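Local coordinates for transcriptional regulator (Rhodococcus sp., PDB 2O0Y), which probably binds DNA and regulates transcription as a member of the IclR family, joining a helix-turn-helix domain to a GAF-like C-terminal domain, at residues B[103-117]-B[128-140]. Residues are numbered along the deposited sequence; the frame is centred on the assembly and turned at random.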
loop_
_atom_site.group_PDB
_atom_site.type_symbol
_atom_site.label_atom_id
_atom_site.label_comp_id
_atom_site.label_asym_id
_atom_site.label_seq_id
_atom_site.Cartn_x
_atom_site.Cartn_y
_atom_site.Cartn_z
HETATM N N MSE B 103 10.421 -19.374 14.770
HETATM C CA MSE B 103 11.147 -18.203 15.285
HETATM C C MSE B 103 11.222 -18.280 16.803
HETATM O O MSE B 103 12.227 -17.919 17.427
HETATM C CB MSE B 103 10.400 -16.933 14.865
HETATM C CG MSE B 103 10.360 -16.683 13.379
HETATM SE SE MSE B 103 9.257 -15.076 12.956
HETATM C CE MSE B 103 10.165 -13.660 13.997
ATOM N N ARG B 104 10.132 -18.717 17.409
ATOM C CA ARG B 104 10.089 -18.857 18.863
ATOM C C ARG B 104 11.107 -19.890 19.320
ATOM O O ARG B 104 11.906 -19.644 20.247
ATOM C CB ARG B 104 8.653 -19.222 19.328
ATOM C CG ARG B 104 8.465 -19.015 20.805
ATOM C CD ARG B 104 7.145 -19.610 21.297
ATOM N NE ARG B 104 6.027 -18.895 20.633
ATOM C CZ ARG B 104 5.206 -19.425 19.727
ATOM N NH1 ARG B 104 4.254 -18.653 19.221
ATOM N NH2 ARG B 104 5.311 -20.711 19.343
ATOM N N GLN B 105 11.154 -21.034 18.633
ATOM C CA GLN B 105 12.134 -22.050 19.012
ATOM C C GLN B 105 13.588 -21.570 18.807
ATOM O O GLN B 105 14.479 -21.824 19.626
ATOM C CB GLN B 105 11.840 -23.371 18.284
ATOM C CG GLN B 105 12.712 -24.536 18.751
ATOM C CD GLN B 105 12.456 -24.897 20.203
ATOM O OE1 GLN B 105 11.306 -24.961 20.636
ATOM N NE2 GLN B 105 13.537 -25.127 20.969
ATOM N N LEU B 106 13.837 -20.870 17.726
ATOM C CA LEU B 106 15.154 -20.259 17.453
ATOM C C LEU B 106 15.525 -19.327 18.594
ATOM O O LEU B 106 16.678 -19.320 19.047
ATOM C CB LEU B 106 15.093 -19.429 16.128
ATOM C CG LEU B 106 16.426 -18.783 15.753
ATOM C CD1 LEU B 106 17.572 -19.873 15.758
ATOM C CD2 LEU B 106 16.297 -18.040 14.408
ATOM N N SER B 107 14.578 -18.506 19.033
ATOM C CA SER B 107 14.860 -17.621 20.186
ATOM C C SER B 107 15.240 -18.426 21.434
ATOM O O SER B 107 16.233 -18.126 22.113
ATOM C CB SER B 107 13.682 -16.705 20.474
ATOM O OG SER B 107 14.071 -15.813 21.471
ATOM N N ALA B 108 14.494 -19.488 21.716
ATOM C CA ALA B 108 14.806 -20.375 22.849
ATOM C C ALA B 108 16.166 -21.035 22.675
ATOM O O ALA B 108 16.926 -21.186 23.643
ATOM C CB ALA B 108 13.752 -21.453 22.987
ATOM N N ASP B 109 16.469 -21.452 21.446
ATOM C CA ASP B 109 17.688 -22.233 21.169
ATOM C C ASP B 109 18.927 -21.320 21.222
ATOM O O ASP B 109 20.005 -21.759 21.597
ATOM C CB ASP B 109 17.563 -22.867 19.768
ATOM C CG ASP B 109 16.682 -24.130 19.748
ATOM O OD1 ASP B 109 16.234 -24.589 20.824
ATOM O OD2 ASP B 109 16.450 -24.688 18.639
ATOM N N THR B 110 18.785 -20.041 20.851
ATOM C CA THR B 110 19.980 -19.170 20.825
ATOM C C THR B 110 20.069 -18.249 22.049
ATOM O O THR B 110 21.149 -17.773 22.390
ATOM C CB THR B 110 20.004 -18.251 19.572
ATOM O OG1 THR B 110 18.790 -17.492 19.561
ATOM C CG2 THR B 110 20.120 -19.051 18.256
ATOM N N GLY B 111 18.927 -17.947 22.679
ATOM C CA GLY B 111 18.904 -17.017 23.809
ATOM C C GLY B 111 18.817 -15.568 23.363
ATOM O O GLY B 111 18.896 -14.631 24.185
ATOM N N GLU B 112 18.622 -15.374 22.045
ATOM C CA GLU B 112 18.562 -14.051 21.435
ATOM C C GLU B 112 17.189 -13.731 20.847
ATOM O O GLU B 112 16.429 -14.658 20.500
ATOM C CB GLU B 112 19.626 -13.917 20.337
ATOM C CG GLU B 112 21.042 -14.242 20.759
ATOM C CD GLU B 112 21.585 -13.413 21.886
ATOM O OE1 GLU B 112 20.945 -12.421 22.267
ATOM O OE2 GLU B 112 22.715 -13.720 22.345
ATOM N N THR B 113 16.883 -12.432 20.766
ATOM C CA THR B 113 15.676 -11.944 20.117
ATOM C C THR B 113 15.779 -12.241 18.632
ATOM O O THR B 113 16.836 -11.996 18.040
ATOM C CB THR B 113 15.503 -10.446 20.341
ATOM O OG1 THR B 113 15.199 -10.241 21.744
ATOM C CG2 THR B 113 14.299 -9.890 19.450
ATOM N N VAL B 114 14.695 -12.779 18.052
ATOM C CA VAL B 114 14.635 -13.128 16.648
ATOM C C VAL B 114 13.725 -12.112 15.987
ATOM O O VAL B 114 12.566 -12.017 16.355
ATOM C CB VAL B 114 14.059 -14.519 16.457
ATOM C CG1 VAL B 114 13.916 -14.804 14.986
ATOM C CG2 VAL B 114 14.998 -15.560 17.115
ATOM N N ASN B 115 14.242 -11.375 14.989
ATOM C CA ASN B 115 13.470 -10.323 14.271
ATOM C C ASN B 115 13.265 -10.757 12.831
ATOM O O ASN B 115 14.218 -11.220 12.201
ATOM C CB ASN B 115 14.305 -9.032 14.245
ATOM C CG ASN B 115 14.404 -8.385 15.627
ATOM O OD1 ASN B 115 13.401 -8.256 16.324
ATOM N ND2 ASN B 115 15.604 -8.044 16.045
ATOM N N LEU B 116 12.066 -10.574 12.284
ATOM C CA LEU B 116 11.862 -10.842 10.865
ATOM C C LEU B 116 11.748 -9.472 10.244
ATOM O O LEU B 116 10.802 -8.734 10.551
ATOM C CB LEU B 116 10.574 -11.632 10.585
ATOM C CG LEU B 116 10.398 -12.210 9.159
ATOM C CD1 LEU B 116 9.441 -13.373 9.205
ATOM C CD2 LEU B 116 9.725 -11.203 8.258
ATOM N N TYR B 117 12.694 -9.118 9.378
ATOM C CA TYR B 117 12.689 -7.776 8.789
ATOM C C TYR B 117 12.324 -7.821 7.341
ATOM O O TYR B 117 12.673 -8.787 6.677
ATOM C CB TYR B 117 14.111 -7.274 8.773
ATOM C CG TYR B 117 14.692 -6.693 10.005
ATOM C CD1 TYR B 117 14.507 -5.340 10.284
ATOM C CD2 TYR B 117 15.508 -7.463 10.869
ATOM C CE1 TYR B 117 15.094 -4.763 11.412
ATOM C CE2 TYR B 117 16.116 -6.881 11.976
ATOM C CZ TYR B 117 15.913 -5.525 12.221
ATOM O OH TYR B 117 16.486 -4.881 13.288
ATOM N N ALA B 128 7.786 -9.033 12.338
ATOM C CA ALA B 128 7.462 -9.988 13.392
ATOM C C ALA B 128 8.684 -10.239 14.252
ATOM O O ALA B 128 9.805 -10.071 13.772
ATOM C CB ALA B 128 6.954 -11.353 12.779
ATOM N N GLN B 129 8.470 -10.611 15.530
ATOM C CA GLN B 129 9.578 -10.663 16.500
ATOM C C GLN B 129 9.321 -11.695 17.581
ATOM O O GLN B 129 8.184 -11.797 18.047
ATOM C CB GLN B 129 9.672 -9.283 17.164
ATOM C CG GLN B 129 10.836 -9.086 18.149
ATOM C CD GLN B 129 10.927 -7.640 18.623
ATOM O OE1 GLN B 129 10.090 -7.198 19.413
ATOM N NE2 GLN B 129 11.926 -6.876 18.099
ATOM N N CYS B 130 10.339 -12.445 17.985
ATOM C CA CYS B 130 10.221 -13.310 19.151
ATOM C C CYS B 130 11.346 -12.936 20.102
ATOM O O CYS B 130 12.523 -13.199 19.815
ATOM C CB CYS B 130 10.365 -14.777 18.754
ATOM S SG CYS B 130 8.885 -15.332 17.819
ATOM N N GLU B 131 11.003 -12.291 21.210
ATOM C CA GLU B 131 12.035 -11.839 22.134
ATOM C C GLU B 131 12.517 -12.996 22.977
ATOM O O GLU B 131 11.742 -13.890 23.333
ATOM C CB GLU B 131 11.476 -10.788 23.045
ATOM C CG GLU B 131 11.315 -9.390 22.379
ATOM C CD GLU B 131 10.762 -8.421 23.404
ATOM O OE1 GLU B 131 11.461 -8.150 24.391
ATOM O OE2 GLU B 131 9.614 -7.984 23.269
ATOM N N SER B 132 13.790 -12.981 23.333
ATOM C CA SER B 132 14.294 -13.956 24.286
ATOM C C SER B 132 13.954 -13.498 25.727
ATOM O O SER B 132 13.391 -12.428 25.937
ATOM C CB SER B 132 15.797 -14.167 24.110
ATOM O OG SER B 132 16.590 -13.179 24.758
ATOM N N THR B 133 14.313 -14.308 26.719
ATOM C CA THR B 133 14.033 -13.969 28.110
ATOM C C THR B 133 15.254 -13.343 28.776
ATOM O O THR B 133 15.249 -13.114 29.991
ATOM C CB THR B 133 13.701 -15.230 28.944
ATOM O OG1 THR B 133 14.837 -16.080 28.898
ATOM C CG2 THR B 133 12.515 -15.988 28.349
ATOM N N ALA B 134 16.315 -13.104 28.011
ATOM C CA ALA B 134 17.566 -12.605 28.609
ATOM C C ALA B 134 17.276 -11.195 29.092
ATOM O O ALA B 134 16.465 -10.513 28.502
ATOM C CB ALA B 134 18.652 -12.589 27.563
ATOM N N THR B 135 17.870 -10.766 30.184
ATOM C CA THR B 135 17.567 -9.409 30.718
ATOM C C THR B 135 18.210 -8.294 29.886
ATOM O O THR B 135 17.693 -7.163 29.842
ATOM C CB THR B 135 18.000 -9.256 32.142
ATOM O OG1 THR B 135 19.408 -9.481 32.224
ATOM C CG2 THR B 135 17.278 -10.268 33.045
ATOM N N VAL B 136 19.335 -8.613 29.238
ATOM C CA VAL B 136 19.913 -7.737 28.199
ATOM C C VAL B 136 19.735 -8.353 26.805
ATOM O O VAL B 136 20.239 -9.460 26.512
ATOM C CB VAL B 136 21.408 -7.398 28.506
ATOM C CG1 VAL B 136 21.970 -6.479 27.445
ATOM C CG2 VAL B 136 21.535 -6.756 29.863
ATOM N N ARG B 137 18.964 -7.689 25.951
ATOM C CA ARG B 137 18.630 -8.300 24.684
ATOM C C ARG B 137 18.321 -7.214 23.694
ATOM O O ARG B 137 18.304 -6.011 24.080
ATOM C CB ARG B 137 17.455 -9.265 24.850
ATOM C CG ARG B 137 16.092 -8.618 25.213
ATOM C CD ARG B 137 15.073 -9.733 25.365
ATOM N NE ARG B 137 13.725 -9.263 25.703
ATOM C CZ ARG B 137 13.203 -9.265 26.920
ATOM N NH1 ARG B 137 13.904 -9.643 27.997
ATOM N NH2 ARG B 137 11.959 -8.844 27.066
ATOM N N SER B 138 18.125 -7.597 22.428
ATOM C CA SER B 138 17.625 -6.646 21.421
ATOM C C SER B 138 16.140 -6.480 21.624
ATOM O O SER B 138 15.391 -7.462 21.762
ATOM C CB SER B 138 17.807 -7.131 19.957
ATOM O OG SER B 138 16.770 -6.534 19.141
ATOM N N VAL B 139 15.697 -5.233 21.658
ATOM C CA VAL B 139 14.274 -4.953 21.856
ATOM C C VAL B 139 13.782 -3.907 20.833
ATOM O O VAL B 139 12.919 -3.063 21.164
ATOM C CB VAL B 139 14.013 -4.484 23.311
ATOM C CG1 VAL B 139 14.965 -3.355 23.712
ATOM C CG2 VAL B 139 12.600 -4.043 23.482
ATOM N N ILE B 140 14.285 -3.978 19.604
ATOM C CA ILE B 140 13.845 -3.100 18.481
ATOM C C ILE B 140 12.322 -3.073 18.282
ATOM O O ILE B 140 11.705 -4.134 18.139
ATOM C CB ILE B 140 14.496 -3.547 17.145
ATOM C CG1 ILE B 140 15.986 -3.320 17.172
ATOM C CG2 ILE B 140 14.054 -2.668 15.983
ATOM C CD1 ILE B 140 16.330 -2.049 16.371
HETATM O O HOH W 1 18.871 -10.499 22.054
#
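Strands 113-120 and 123-130 form an antiparallel β hairpin in the GAF-like C-terminal domain; here Val114 pairs with Cys130 and Leu116 with Ala128, while helix 97-110 packs on the face bearing these four side chains. Val114 and Cys130 are a hydrogen-bonded pair, bonded both ways. Small residues suit the strand beneath the helix: Cys130 SG lies 3.7 Å from CB of Met103, a selenomethionine whose chain bends at chi3 (58°) to bring CE within 4.1 Å of Ala128 CB. Ser107 OG, anti to its own N, turns back to Glu112 O and clasps the turn at Gly111, whose positive phi favours glycine.

On the other face Asn115 and Gln129 run side by side. The extended Gln129 chain delivers NE2 to Asn115 OD1 at 2.7 Å, with that oxygen in the Gln129 amide plane though the two amides are turned 51° apart. The same nitrogen donates to Ile140 O at 2.8 Å, so one amide ties the hairpin to the returning loop. A leucine in place of Gln129 would probably leave Asn115 OD1 and Ile140 O without this shared donor and let the loop drift from the strand.

Earlier in the loop, Arg137 grips Glu131 OE1 side-on through NE and NH2, a salt bridge with both nitrogens on one carboxylate oxygen. Threonine suits position 113 because its methyl packs on Gln129 CG while its hydroxyl meets the loop: OG1 donates to Ser138 O at 2.8 Å, in the carbonyl plane, and weakly accepts from Ser132 N. Ser132 OG in turn donates to Gly111 O, 2.8 Å away, from above the carbonyl plane.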